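Tail spike protein gp49 (Pseudomonas phage LKA1, PDB 4RU4) acts as a lyase on the O-specific polysaccharide of Pseudomonas and so degrades the host envelope as the phage enters. Local coordinates at residues Ile211-Gly216 and Val236-Ala241; Asn258-Asn263 and Asn285-Ala290; Arg292-Thr297 and Cys316-Asp321. All blocks are in the same frame, centred on the assembly; numbering follows the deposited sequence. Where two conformers were deposited one is given.

Interaction 1: Ile211-Gly216 and Val236-Ala241; sequences IQIVGG and VTVTLA
Gln-212 and Thr-237 lie side by side and point the same way, on one face of a parallel strand pair. CB and CG of Gln-212 run beside CB of Thr-237. Farther out, Gln-212 OE1 is 3.9 Å from the methyl CG2 of Thr-237. NE2 of the same amide is hydrogen-bonded to the carbonyl of Ala-96. Val-214 and Thr-239 form a second such pair on this face. There the hydroxyl does the touching: chi1 of 67° sets OG1 between the backbone N and the carbonyl carbon, and Thr-239 OG1 is 3.7 Å from Val-214 CG1. Ile-213 and Val-238 project from the other face, with Ile-213 CB 4.3 Å from Val-238 CG1.

The backbones are in register, and the bond from Ile-213 N to Thr-237 O is 2.9 Å. This is the stacking of neighbouring coils in a pectin lyase-like parallel beta-helix. Beyond the strands, Ala-241 N still donates to Gly-216 O. One water joins Ile-211 O to Thr-237 OG1, and another joins Gly-216 N to Thr-239 OG1. The face of Ile-213 and Val-238 is buried and apolar; the other is mixed and partly exposed, and there both threonine hydroxyls meet water.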
loop_
_atom_site.group_PDB
_atom_site.type_symbol
_atom_site.label_atom_id
_atom_site.label_comp_id
_atom_site.label_asym_id
_atom_site.label_seq_id
_atom_site.Cartn_x
_atom_site.Cartn_y
_atom_site.Cartn_z
ATOM N N ILE B 211 24.023 -13.921 -8.802
ATOM C CA ILE B 211 24.450 -15.233 -9.273
ATOM C C ILE B 211 23.186 -16.008 -9.660
ATOM O O ILE B 211 22.057 -15.601 -9.340
ATOM C CB ILE B 211 25.233 -16.030 -8.201
ATOM C CG1 ILE B 211 24.375 -16.226 -6.937
ATOM C CG2 ILE B 211 26.574 -15.361 -7.865
ATOM C CD1 ILE B 211 24.814 -17.374 -6.022
ATOM N N GLN B 212 23.386 -17.097 -10.372
ATOM C CA GLN B 212 22.316 -18.045 -10.655
ATOM C C GLN B 212 22.707 -19.431 -10.135
ATOM O O GLN B 212 23.813 -19.917 -10.390
ATOM C CB GLN B 212 22.003 -18.091 -12.151
ATOM C CG GLN B 212 21.042 -19.240 -12.546
ATOM C CD GLN B 212 20.470 -19.112 -13.954
ATOM O OE1 GLN B 212 19.461 -19.738 -14.256
ATOM N NE2 GLN B 212 21.117 -18.316 -14.824
ATOM N N ILE B 213 21.816 -20.034 -9.364
ATOM C CA ILE B 213 21.992 -21.414 -8.926
ATOM C C ILE B 213 21.037 -22.258 -9.763
ATOM O O ILE B 213 19.829 -22.016 -9.744
ATOM C CB ILE B 213 21.634 -21.540 -7.440
ATOM C CG1 ILE B 213 22.725 -20.890 -6.602
ATOM C CG2 ILE B 213 21.430 -23.032 -7.025
ATOM C CD1 ILE B 213 22.321 -20.741 -5.168
ATOM N N VAL B 214 21.562 -23.216 -10.534
ATOM C CA VAL B 214 20.674 -24.174 -11.198
ATOM C C VAL B 214 20.790 -25.457 -10.407
ATOM O O VAL B 214 21.706 -26.265 -10.644
ATOM C CB VAL B 214 21.053 -24.396 -12.652
ATOM C CG1 VAL B 214 20.071 -25.384 -13.327
ATOM C CG2 VAL B 214 21.079 -23.045 -13.386
ATOM N N GLY B 215 19.879 -25.620 -9.440
ATOM C CA GLY B 215 20.015 -26.622 -8.396
ATOM C C GLY B 215 19.769 -28.074 -8.791
ATOM O O GLY B 215 20.407 -28.988 -8.260
ATOM N N GLY B 216 18.845 -28.298 -9.713
ATOM C CA GLY B 216 18.512 -29.654 -10.110
ATOM C C GLY B 216 17.657 -30.368 -9.068
ATOM O O GLY B 216 16.969 -29.745 -8.243
ATOM N N VAL B 236 19.333 -12.571 -7.219
ATOM C CA VAL B 236 19.716 -13.944 -7.528
ATOM C C VAL B 236 18.647 -14.644 -8.343
ATOM O O VAL B 236 17.459 -14.304 -8.271
ATOM C CB VAL B 236 20.092 -14.824 -6.296
ATOM C CG1 VAL B 236 21.200 -14.160 -5.453
ATOM C CG2 VAL B 236 18.862 -15.164 -5.466
ATOM N N THR B 237 19.080 -15.623 -9.115
ATOM C CA THR B 237 18.155 -16.495 -9.809
ATOM C C THR B 237 18.360 -17.909 -9.265
ATOM O O THR B 237 19.476 -18.384 -9.222
ATOM C CB THR B 237 18.390 -16.451 -11.332
ATOM O OG1 THR B 237 18.197 -15.109 -11.790
ATOM C CG2 THR B 237 17.383 -17.357 -12.057
ATOM N N VAL B 238 17.300 -18.569 -8.807
ATOM C CA VAL B 238 17.471 -19.923 -8.282
ATOM C C VAL B 238 16.430 -20.836 -8.896
ATOM O O VAL B 238 15.247 -20.511 -8.892
ATOM C CB VAL B 238 17.309 -19.950 -6.749
ATOM C CG1 VAL B 238 17.520 -21.376 -6.216
ATOM C CG2 VAL B 238 18.293 -18.946 -6.065
ATOM N N THR B 239 16.855 -21.973 -9.425
ATOM C CA THR B 239 15.904 -22.995 -9.827
ATOM C C THR B 239 16.279 -24.285 -9.129
ATOM O O THR B 239 17.444 -24.495 -8.763
ATOM C CB THR B 239 15.875 -23.233 -11.358
ATOM O OG1 THR B 239 17.122 -23.810 -11.786
ATOM C CG2 THR B 239 15.600 -21.926 -12.091
ATOM N N LEU B 240 15.294 -25.141 -8.928
ATOM C CA LEU B 240 15.499 -26.338 -8.136
ATOM C C LEU B 240 14.309 -27.220 -8.427
ATOM O O LEU B 240 13.291 -26.739 -8.938
ATOM C CB LEU B 240 15.534 -25.994 -6.640
ATOM C CG LEU B 240 15.846 -27.107 -5.632
ATOM C CD1 LEU B 240 17.302 -27.520 -5.757
ATOM C CD2 LEU B 240 15.519 -26.689 -4.219
ATOM N N ALA B 241 14.445 -28.505 -8.121
ATOM C CA ALA B 241 13.317 -29.430 -8.189
ATOM C C ALA B 241 13.381 -30.265 -6.925
ATOM O O ALA B 241 13.655 -31.455 -6.979
ATOM C CB ALA B 241 13.434 -30.314 -9.409
HETATM O O HOH W 1 20.727 -14.028 -11.435
HETATM O O HOH W 2 17.098 -26.557 -11.498
#

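Interaction 2: Asn258-Asn263 and Asn285-Ala290; sequences NSNISN and NCKVYA. With NA (sodium ion), chain Y; EDO (1,2-ethanediol), chain T; EDO (1,2-ethanediol), chain S.
Lys-287 crosses Asn-260 at a slant, its CB 3.7 Å from Asn-260 OD1. The lysine chain is extended until chi4, where a bend of -75° places NZ. That nitrogen donates to both hydroxyls of a 1,2-ethanediol, probably from the crystallisation liquor. It also forms a salt bridge with Glu-172 of the second subunit. Asn-260 ND2 is hydrogen-bonded to Asp-253 of the second subunit. A water lies 2.9 Å from both Asn-260 OD1 and Asn-285 O and bridges them.

At the start of the segments Asn-285 ND2 donates to Asn-258 OD1 at 3.0 Å, with an N-H...O angle of 165°. The donor lies in the carbonyl plane on a lone pair, although the two amide planes are 80° apart. Asn-258 ND2 turns to Asp-234. Both asparagines have left-handed helical backbones at equivalent turns of successive coils. The pair recalls the asparagine ladders of other pectate lyase-like parallel beta-helices. Next to it Ser-259 N makes a weak bond to Cys-286 SG, 3.7 Å long.

The strands then run in register, with Lys-287 N 3.0 Å from Ser-259 O. On the buried face Ile-261 CB is 4.2 Å from Val-288 CG1, and both side chains also touch Ile-273. On the other face the Tyr-289 ring has Asn-263 O 3.6 Å from its CE2. Arg-184 of the second subunit makes a cation-pi contact with this ring. In the conformer given, Ser-262 OG is 3.0 Å from a sodium ion, which also holds a water.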
loop_
_atom_site.group_PDB
_atom_site.type_symbol
_atom_site.label_atom_id
_atom_site.label_comp_id
_atom_site.label_asym_id
_atom_site.label_seq_id
_atom_site.Cartn_x
_atom_site.Cartn_y
_atom_site.Cartn_z
ATOM N N ASN B 258 14.660 -8.472 -5.185
ATOM C CA ASN B 258 14.993 -8.436 -6.627
ATOM C C ASN B 258 15.422 -9.795 -7.227
ATOM O O ASN B 258 16.270 -9.861 -8.136
ATOM C CB ASN B 258 16.087 -7.392 -6.845
ATOM C CG ASN B 258 15.813 -6.094 -6.072
ATOM O OD1 ASN B 258 14.710 -5.555 -6.146
ATOM N ND2 ASN B 258 16.809 -5.609 -5.305
ATOM N N SER B 259 14.823 -10.878 -6.735
ATOM C CA SER B 259 15.278 -12.224 -7.084
ATOM C C SER B 259 14.193 -13.037 -7.786
ATOM O O SER B 259 13.006 -12.783 -7.599
ATOM C CB SER B 259 15.791 -12.955 -5.825
ATOM O OG SER B 259 16.858 -12.199 -5.272
ATOM N N ASN B 260 14.609 -14.007 -8.587
ATOM C CA ASN B 260 13.673 -14.891 -9.275
ATOM C C ASN B 260 13.928 -16.302 -8.783
ATOM O O ASN B 260 14.979 -16.864 -9.032
ATOM C CB ASN B 260 13.827 -14.821 -10.800
ATOM C CG ASN B 260 13.140 -13.581 -11.396
ATOM O OD1 ASN B 260 13.023 -12.556 -10.729
ATOM N ND2 ASN B 260 12.660 -13.687 -12.633
ATOM N N ILE B 261 12.943 -16.861 -8.097
ATOM C CA ILE B 261 13.088 -18.156 -7.465
ATOM C C ILE B 261 12.031 -19.097 -8.027
ATOM O O ILE B 261 10.830 -18.768 -8.045
ATOM C CB ILE B 261 12.862 -18.071 -5.942
ATOM C CG1 ILE B 261 13.677 -16.918 -5.307
ATOM C CG2 ILE B 261 13.193 -19.439 -5.303
ATOM C CD1 ILE B 261 15.196 -17.011 -5.577
ATOM N N SER B 262 12.457 -20.272 -8.491
ATOM C CA SER B 262 11.515 -21.232 -9.083
ATOM C C SER B 262 11.797 -22.643 -8.590
ATOM O O SER B 262 12.826 -23.226 -8.937
ATOM C CB SER B 262 11.604 -21.199 -10.620
ATOM O OG SER B 262 10.708 -22.128 -11.216
ATOM N N ASN B 263 10.884 -23.198 -7.795
ATOM C CA ASN B 263 11.040 -24.572 -7.326
ATOM C C ASN B 263 9.961 -25.491 -7.898
ATOM O O ASN B 263 8.800 -25.416 -7.510
ATOM C CB ASN B 263 11.099 -24.645 -5.782
ATOM C CG ASN B 263 11.348 -26.064 -5.274
ATOM O OD1 ASN B 263 11.736 -26.945 -6.037
ATOM N ND2 ASN B 263 11.065 -26.300 -3.994
ATOM N N ASN B 285 10.111 -7.412 -4.045
ATOM C CA ASN B 285 10.318 -7.326 -5.486
ATOM C C ASN B 285 10.837 -8.636 -6.072
ATOM O O ASN B 285 11.739 -8.624 -6.910
ATOM C CB ASN B 285 11.292 -6.207 -5.821
ATOM C CG ASN B 285 11.153 -5.754 -7.254
ATOM O OD1 ASN B 285 10.070 -5.859 -7.839
ATOM N ND2 ASN B 285 12.241 -5.276 -7.840
ATOM N N CYS B 286 10.275 -9.759 -5.625
ATOM C CA CYS B 286 10.672 -11.068 -6.140
ATOM C C CYS B 286 9.597 -11.696 -7.017
ATOM O O CYS B 286 8.393 -11.525 -6.747
ATOM C CB CYS B 286 10.966 -12.030 -4.987
ATOM S SG CYS B 286 12.440 -11.588 -4.019
ATOM N N LYS B 287 10.034 -12.440 -8.039
ATOM C CA LYS B 287 9.123 -13.260 -8.855
ATOM C C LYS B 287 9.361 -14.701 -8.458
ATOM O O LYS B 287 10.506 -15.182 -8.506
ATOM C CB LYS B 287 9.382 -13.048 -10.366
ATOM C CG LYS B 287 8.472 -13.891 -11.295
ATOM C CD LYS B 287 8.500 -13.370 -12.761
ATOM C CE LYS B 287 7.718 -14.328 -13.702
ATOM N NZ LYS B 287 8.529 -15.559 -13.961
ATOM N N VAL B 288 8.310 -15.385 -7.992
ATOM C CA VAL B 288 8.497 -16.679 -7.369
ATOM C C VAL B 288 7.471 -17.709 -7.872
ATOM O O VAL B 288 6.265 -17.403 -8.014
ATOM C CB VAL B 288 8.415 -16.565 -5.819
ATOM C CG1 VAL B 288 8.789 -17.890 -5.163
ATOM C CG2 VAL B 288 9.307 -15.418 -5.289
ATOM N N TYR B 289 7.957 -18.910 -8.172
ATOM C CA TYR B 289 7.101 -20.072 -8.429
ATOM C C TYR B 289 7.544 -21.220 -7.537
ATOM O O TYR B 289 8.736 -21.440 -7.379
ATOM C CB TYR B 289 7.187 -20.565 -9.894
ATOM C CG TYR B 289 6.477 -21.885 -10.052
ATOM C CD1 TYR B 289 5.084 -21.948 -10.186
ATOM C CD2 TYR B 289 7.188 -23.091 -9.979
ATOM C CE1 TYR B 289 4.434 -23.160 -10.297
ATOM C CE2 TYR B 289 6.542 -24.308 -10.068
ATOM C CZ TYR B 289 5.166 -24.338 -10.214
ATOM O OH TYR B 289 4.545 -25.569 -10.315
ATOM N N ALA B 290 6.594 -21.957 -6.975
ATOM C CA ALA B 290 6.896 -23.271 -6.390
ATOM C C ALA B 290 5.656 -24.140 -6.531
ATOM O O ALA B 290 4.557 -23.617 -6.560
ATOM C CB ALA B 290 7.316 -23.156 -4.932
HETATM NA NA NA Y . 11.815 -23.461 -13.650
HETATM C C1 EDO T . 10.414 -17.136 -11.165
HETATM O O1 EDO T . 10.748 -16.470 -12.395
HETATM C C2 EDO T . 9.443 -18.265 -11.463
HETATM O O2 EDO T . 8.204 -17.793 -12.013
HETATM C C1 EDO S . 16.564 -12.030 -10.702
HETATM O O1 EDO S . 15.797 -10.823 -10.706
HETATM C C2 EDO S . 17.592 -11.981 -11.814
HETATM O O2 EDO S . 18.218 -10.708 -11.772
HETATM O O HOH W 3 12.605 -10.059 -9.333
HETATM O O HOH W 4 13.929 -25.022 -14.272
#

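Interaction 3: Arg292-Thr297 and Cys316-Asp321; sequences RHAIAT and CTLRND
Ile-295 and Leu-318 meet at about a right angle, with Ile-295 CD1 3.7 Å from Leu-318 CD2. Ile-295 CG1 is almost as near to the same methyl. The pair is buried inside the parallel beta-helix, between a corner of one coil and a strand of the next. Tyr-340 touches both side chains from the strand 338-341. Cys-316 SG adds a looser contact, 4.3 Å from Ile-295 CD1.

The chain turns its corner at Ala-294 and Ile-295. The methyl of Ala-294 points at the strand 317-320, and its CB is 3.7 Å from Leu-318 CB. It also lies 3.6 Å from the carbonyl oxygen of Arg-319. Val-288 packs on both Ala-294 and Leu-318. Arg-319 starts away from this corner, and its guanidinium forms a salt bridge with Asp-280 of the second subunit.

Toward the polar edge, the side chain of Asn-320 reaches the backbone of Arg-292. Its chi1 of 81° sets CG between the backbone N and the carbonyl carbon. The amide nitrogen donates hydrogen bonds to two carbonyl oxygens, those of Arg-292 and Thr-326. Asn-320 ND2 is 2.9 Å from Arg-292 O, which lies only 3° out of the asparagine amide plane.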
loop_
_atom_site.group_PDB
_atom_site.type_symbol
_atom_site.label_atom_id
_atom_site.label_comp_id
_atom_site.label_asym_id
_atom_site.label_seq_id
_atom_site.Cartn_x
_atom_site.Cartn_y
_atom_site.Cartn_z
ATOM N N ARG B 292 4.082 -26.044 -4.472
ATOM C CA ARG B 292 3.099 -25.862 -3.389
ATOM C C ARG B 292 2.950 -24.416 -2.875
ATOM O O ARG B 292 1.912 -23.788 -3.090
ATOM C CB ARG B 292 3.343 -26.837 -2.238
ATOM C CG ARG B 292 2.907 -28.267 -2.628
ATOM C CD ARG B 292 2.988 -29.238 -1.483
ATOM N NE ARG B 292 1.953 -29.007 -0.478
ATOM C CZ ARG B 292 2.157 -28.394 0.689
ATOM N NH1 ARG B 292 3.375 -27.897 1.022
ATOM N NH2 ARG B 292 1.120 -28.263 1.526
ATOM N N HIS B 293 3.978 -23.891 -2.212
ATOM C CA HIS B 293 3.895 -22.544 -1.662
ATOM C C HIS B 293 5.027 -21.696 -2.196
ATOM O O HIS B 293 6.170 -21.972 -1.903
ATOM C CB HIS B 293 4.032 -22.580 -0.155
ATOM C CG HIS B 293 3.026 -23.453 0.520
ATOM N ND1 HIS B 293 1.712 -23.539 0.099
ATOM C CD2 HIS B 293 3.146 -24.289 1.579
ATOM C CE1 HIS B 293 1.060 -24.368 0.895
ATOM N NE2 HIS B 293 1.911 -24.850 1.788
ATOM N N ALA B 294 4.708 -20.673 -2.972
ATOM C CA ALA B 294 5.755 -19.822 -3.542
ATOM C C ALA B 294 6.576 -19.191 -2.422
ATOM O O ALA B 294 7.800 -19.190 -2.452
ATOM C CB ALA B 294 5.137 -18.728 -4.438
ATOM N N ILE B 295 5.891 -18.585 -1.466
ATOM C CA ILE B 295 6.543 -18.105 -0.258
ATOM C C ILE B 295 5.798 -18.739 0.905
ATOM O O ILE B 295 4.559 -18.906 0.858
ATOM C CB ILE B 295 6.538 -16.558 -0.164
ATOM C CG1 ILE B 295 7.308 -15.950 -1.351
ATOM C CG2 ILE B 295 7.103 -16.085 1.185
ATOM C CD1 ILE B 295 7.437 -14.397 -1.279
ATOM N N ALA B 296 6.546 -19.119 1.940
ATOM C CA ALA B 296 5.951 -19.744 3.108
ATOM C C ALA B 296 6.668 -19.263 4.349
ATOM O O ALA B 296 7.752 -18.684 4.258
ATOM C CB ALA B 296 6.059 -21.247 3.009
ATOM N N THR B 297 6.057 -19.490 5.508
ATOM C CA THR B 297 6.759 -19.333 6.762
ATOM C C THR B 297 6.461 -20.580 7.596
ATOM O O THR B 297 5.432 -21.239 7.395
ATOM C CB THR B 297 6.312 -18.034 7.523
ATOM O OG1 THR B 297 4.940 -18.158 7.931
ATOM C CG2 THR B 297 6.456 -16.797 6.621
ATOM N N CYS B 316 5.765 -8.565 -4.672
ATOM C CA CYS B 316 6.114 -9.815 -5.365
ATOM C C CYS B 316 4.998 -10.322 -6.263
ATOM O O CYS B 316 3.826 -9.991 -6.060
ATOM C CB CYS B 316 6.427 -10.925 -4.353
ATOM S SG CYS B 316 7.860 -10.600 -3.276
ATOM N N THR B 317 5.361 -11.134 -7.248
ATOM C CA THR B 317 4.390 -11.934 -8.007
ATOM C C THR B 317 4.674 -13.401 -7.686
ATOM O O THR B 317 5.829 -13.866 -7.807
ATOM C CB THR B 317 4.491 -11.702 -9.547
ATOM O OG1 THR B 317 4.019 -10.389 -9.848
ATOM C CG2 THR B 317 3.603 -12.698 -10.320
ATOM N N LEU B 318 3.642 -14.111 -7.252
ATOM C CA LEU B 318 3.777 -15.479 -6.783
ATOM C C LEU B 318 2.853 -16.385 -7.605
ATOM O O LEU B 318 1.697 -16.013 -7.886
ATOM C CB LEU B 318 3.399 -15.584 -5.285
ATOM C CG LEU B 318 4.025 -14.538 -4.333
ATOM C CD1 LEU B 318 3.585 -14.861 -2.881
ATOM C CD2 LEU B 318 5.524 -14.561 -4.425
ATOM N N ARG B 319 3.363 -17.551 -7.973
ATOM C CA ARG B 319 2.596 -18.602 -8.664
ATOM C C ARG B 319 2.899 -19.964 -8.058
ATOM O O ARG B 319 4.008 -20.201 -7.554
ATOM C CB ARG B 319 2.944 -18.641 -10.156
ATOM C CG ARG B 319 2.544 -17.384 -10.945
ATOM C CD ARG B 319 3.076 -17.476 -12.414
ATOM N NE ARG B 319 2.534 -16.403 -13.261
ATOM C CZ ARG B 319 3.094 -15.205 -13.420
ATOM N NH1 ARG B 319 4.221 -14.884 -12.779
ATOM N NH2 ARG B 319 2.515 -14.304 -14.214
ATOM N N ASN B 320 1.904 -20.853 -8.075
ATOM C CA ASN B 320 2.113 -22.229 -7.664
ATOM C C ASN B 320 1.478 -23.184 -8.680
ATOM O O ASN B 320 0.946 -22.742 -9.702
ATOM C CB ASN B 320 1.651 -22.494 -6.204
ATOM C CG ASN B 320 0.127 -22.715 -6.072
ATOM O OD1 ASN B 320 -0.658 -22.364 -6.965
ATOM N ND2 ASN B 320 -0.286 -23.309 -4.948
ATOM N N ASP B 321 1.565 -24.482 -8.411
ATOM C CA ASP B 321 0.909 -25.489 -9.230
ATOM C C ASP B 321 -0.535 -25.571 -8.746
ATOM O O ASP B 321 -0.810 -26.058 -7.645
ATOM C CB ASP B 321 1.610 -26.841 -9.004
ATOM C CG ASP B 321 0.983 -27.988 -9.799
ATOM O OD1 ASP B 321 -0.085 -27.809 -10.411
ATOM O OD2 ASP B 321 1.569 -29.096 -9.804
#

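The three interactions come in series along the chain and follow successive coils of the beta-helix. Strands 212-214, 237-240, 260-263, 287-290 and 317-320 pair in that order, each parallel to the next. Interactions 1 and 2 have centres about 10 Å apart and touch through strands 237-240 and 260-263. Interactions 2 and 3 have centres about 8 Å apart and touch through 287-290 and 317-320. Interactions 1 and 3 have centres about 16 Å apart and do not touch. Interaction 3 differs in joining a corner to a strand, since 296-298 pairs with 271-276 instead. Interactions 2 and 3 also reach the second subunit, so this part of the helix is both stacked core and trimer interface.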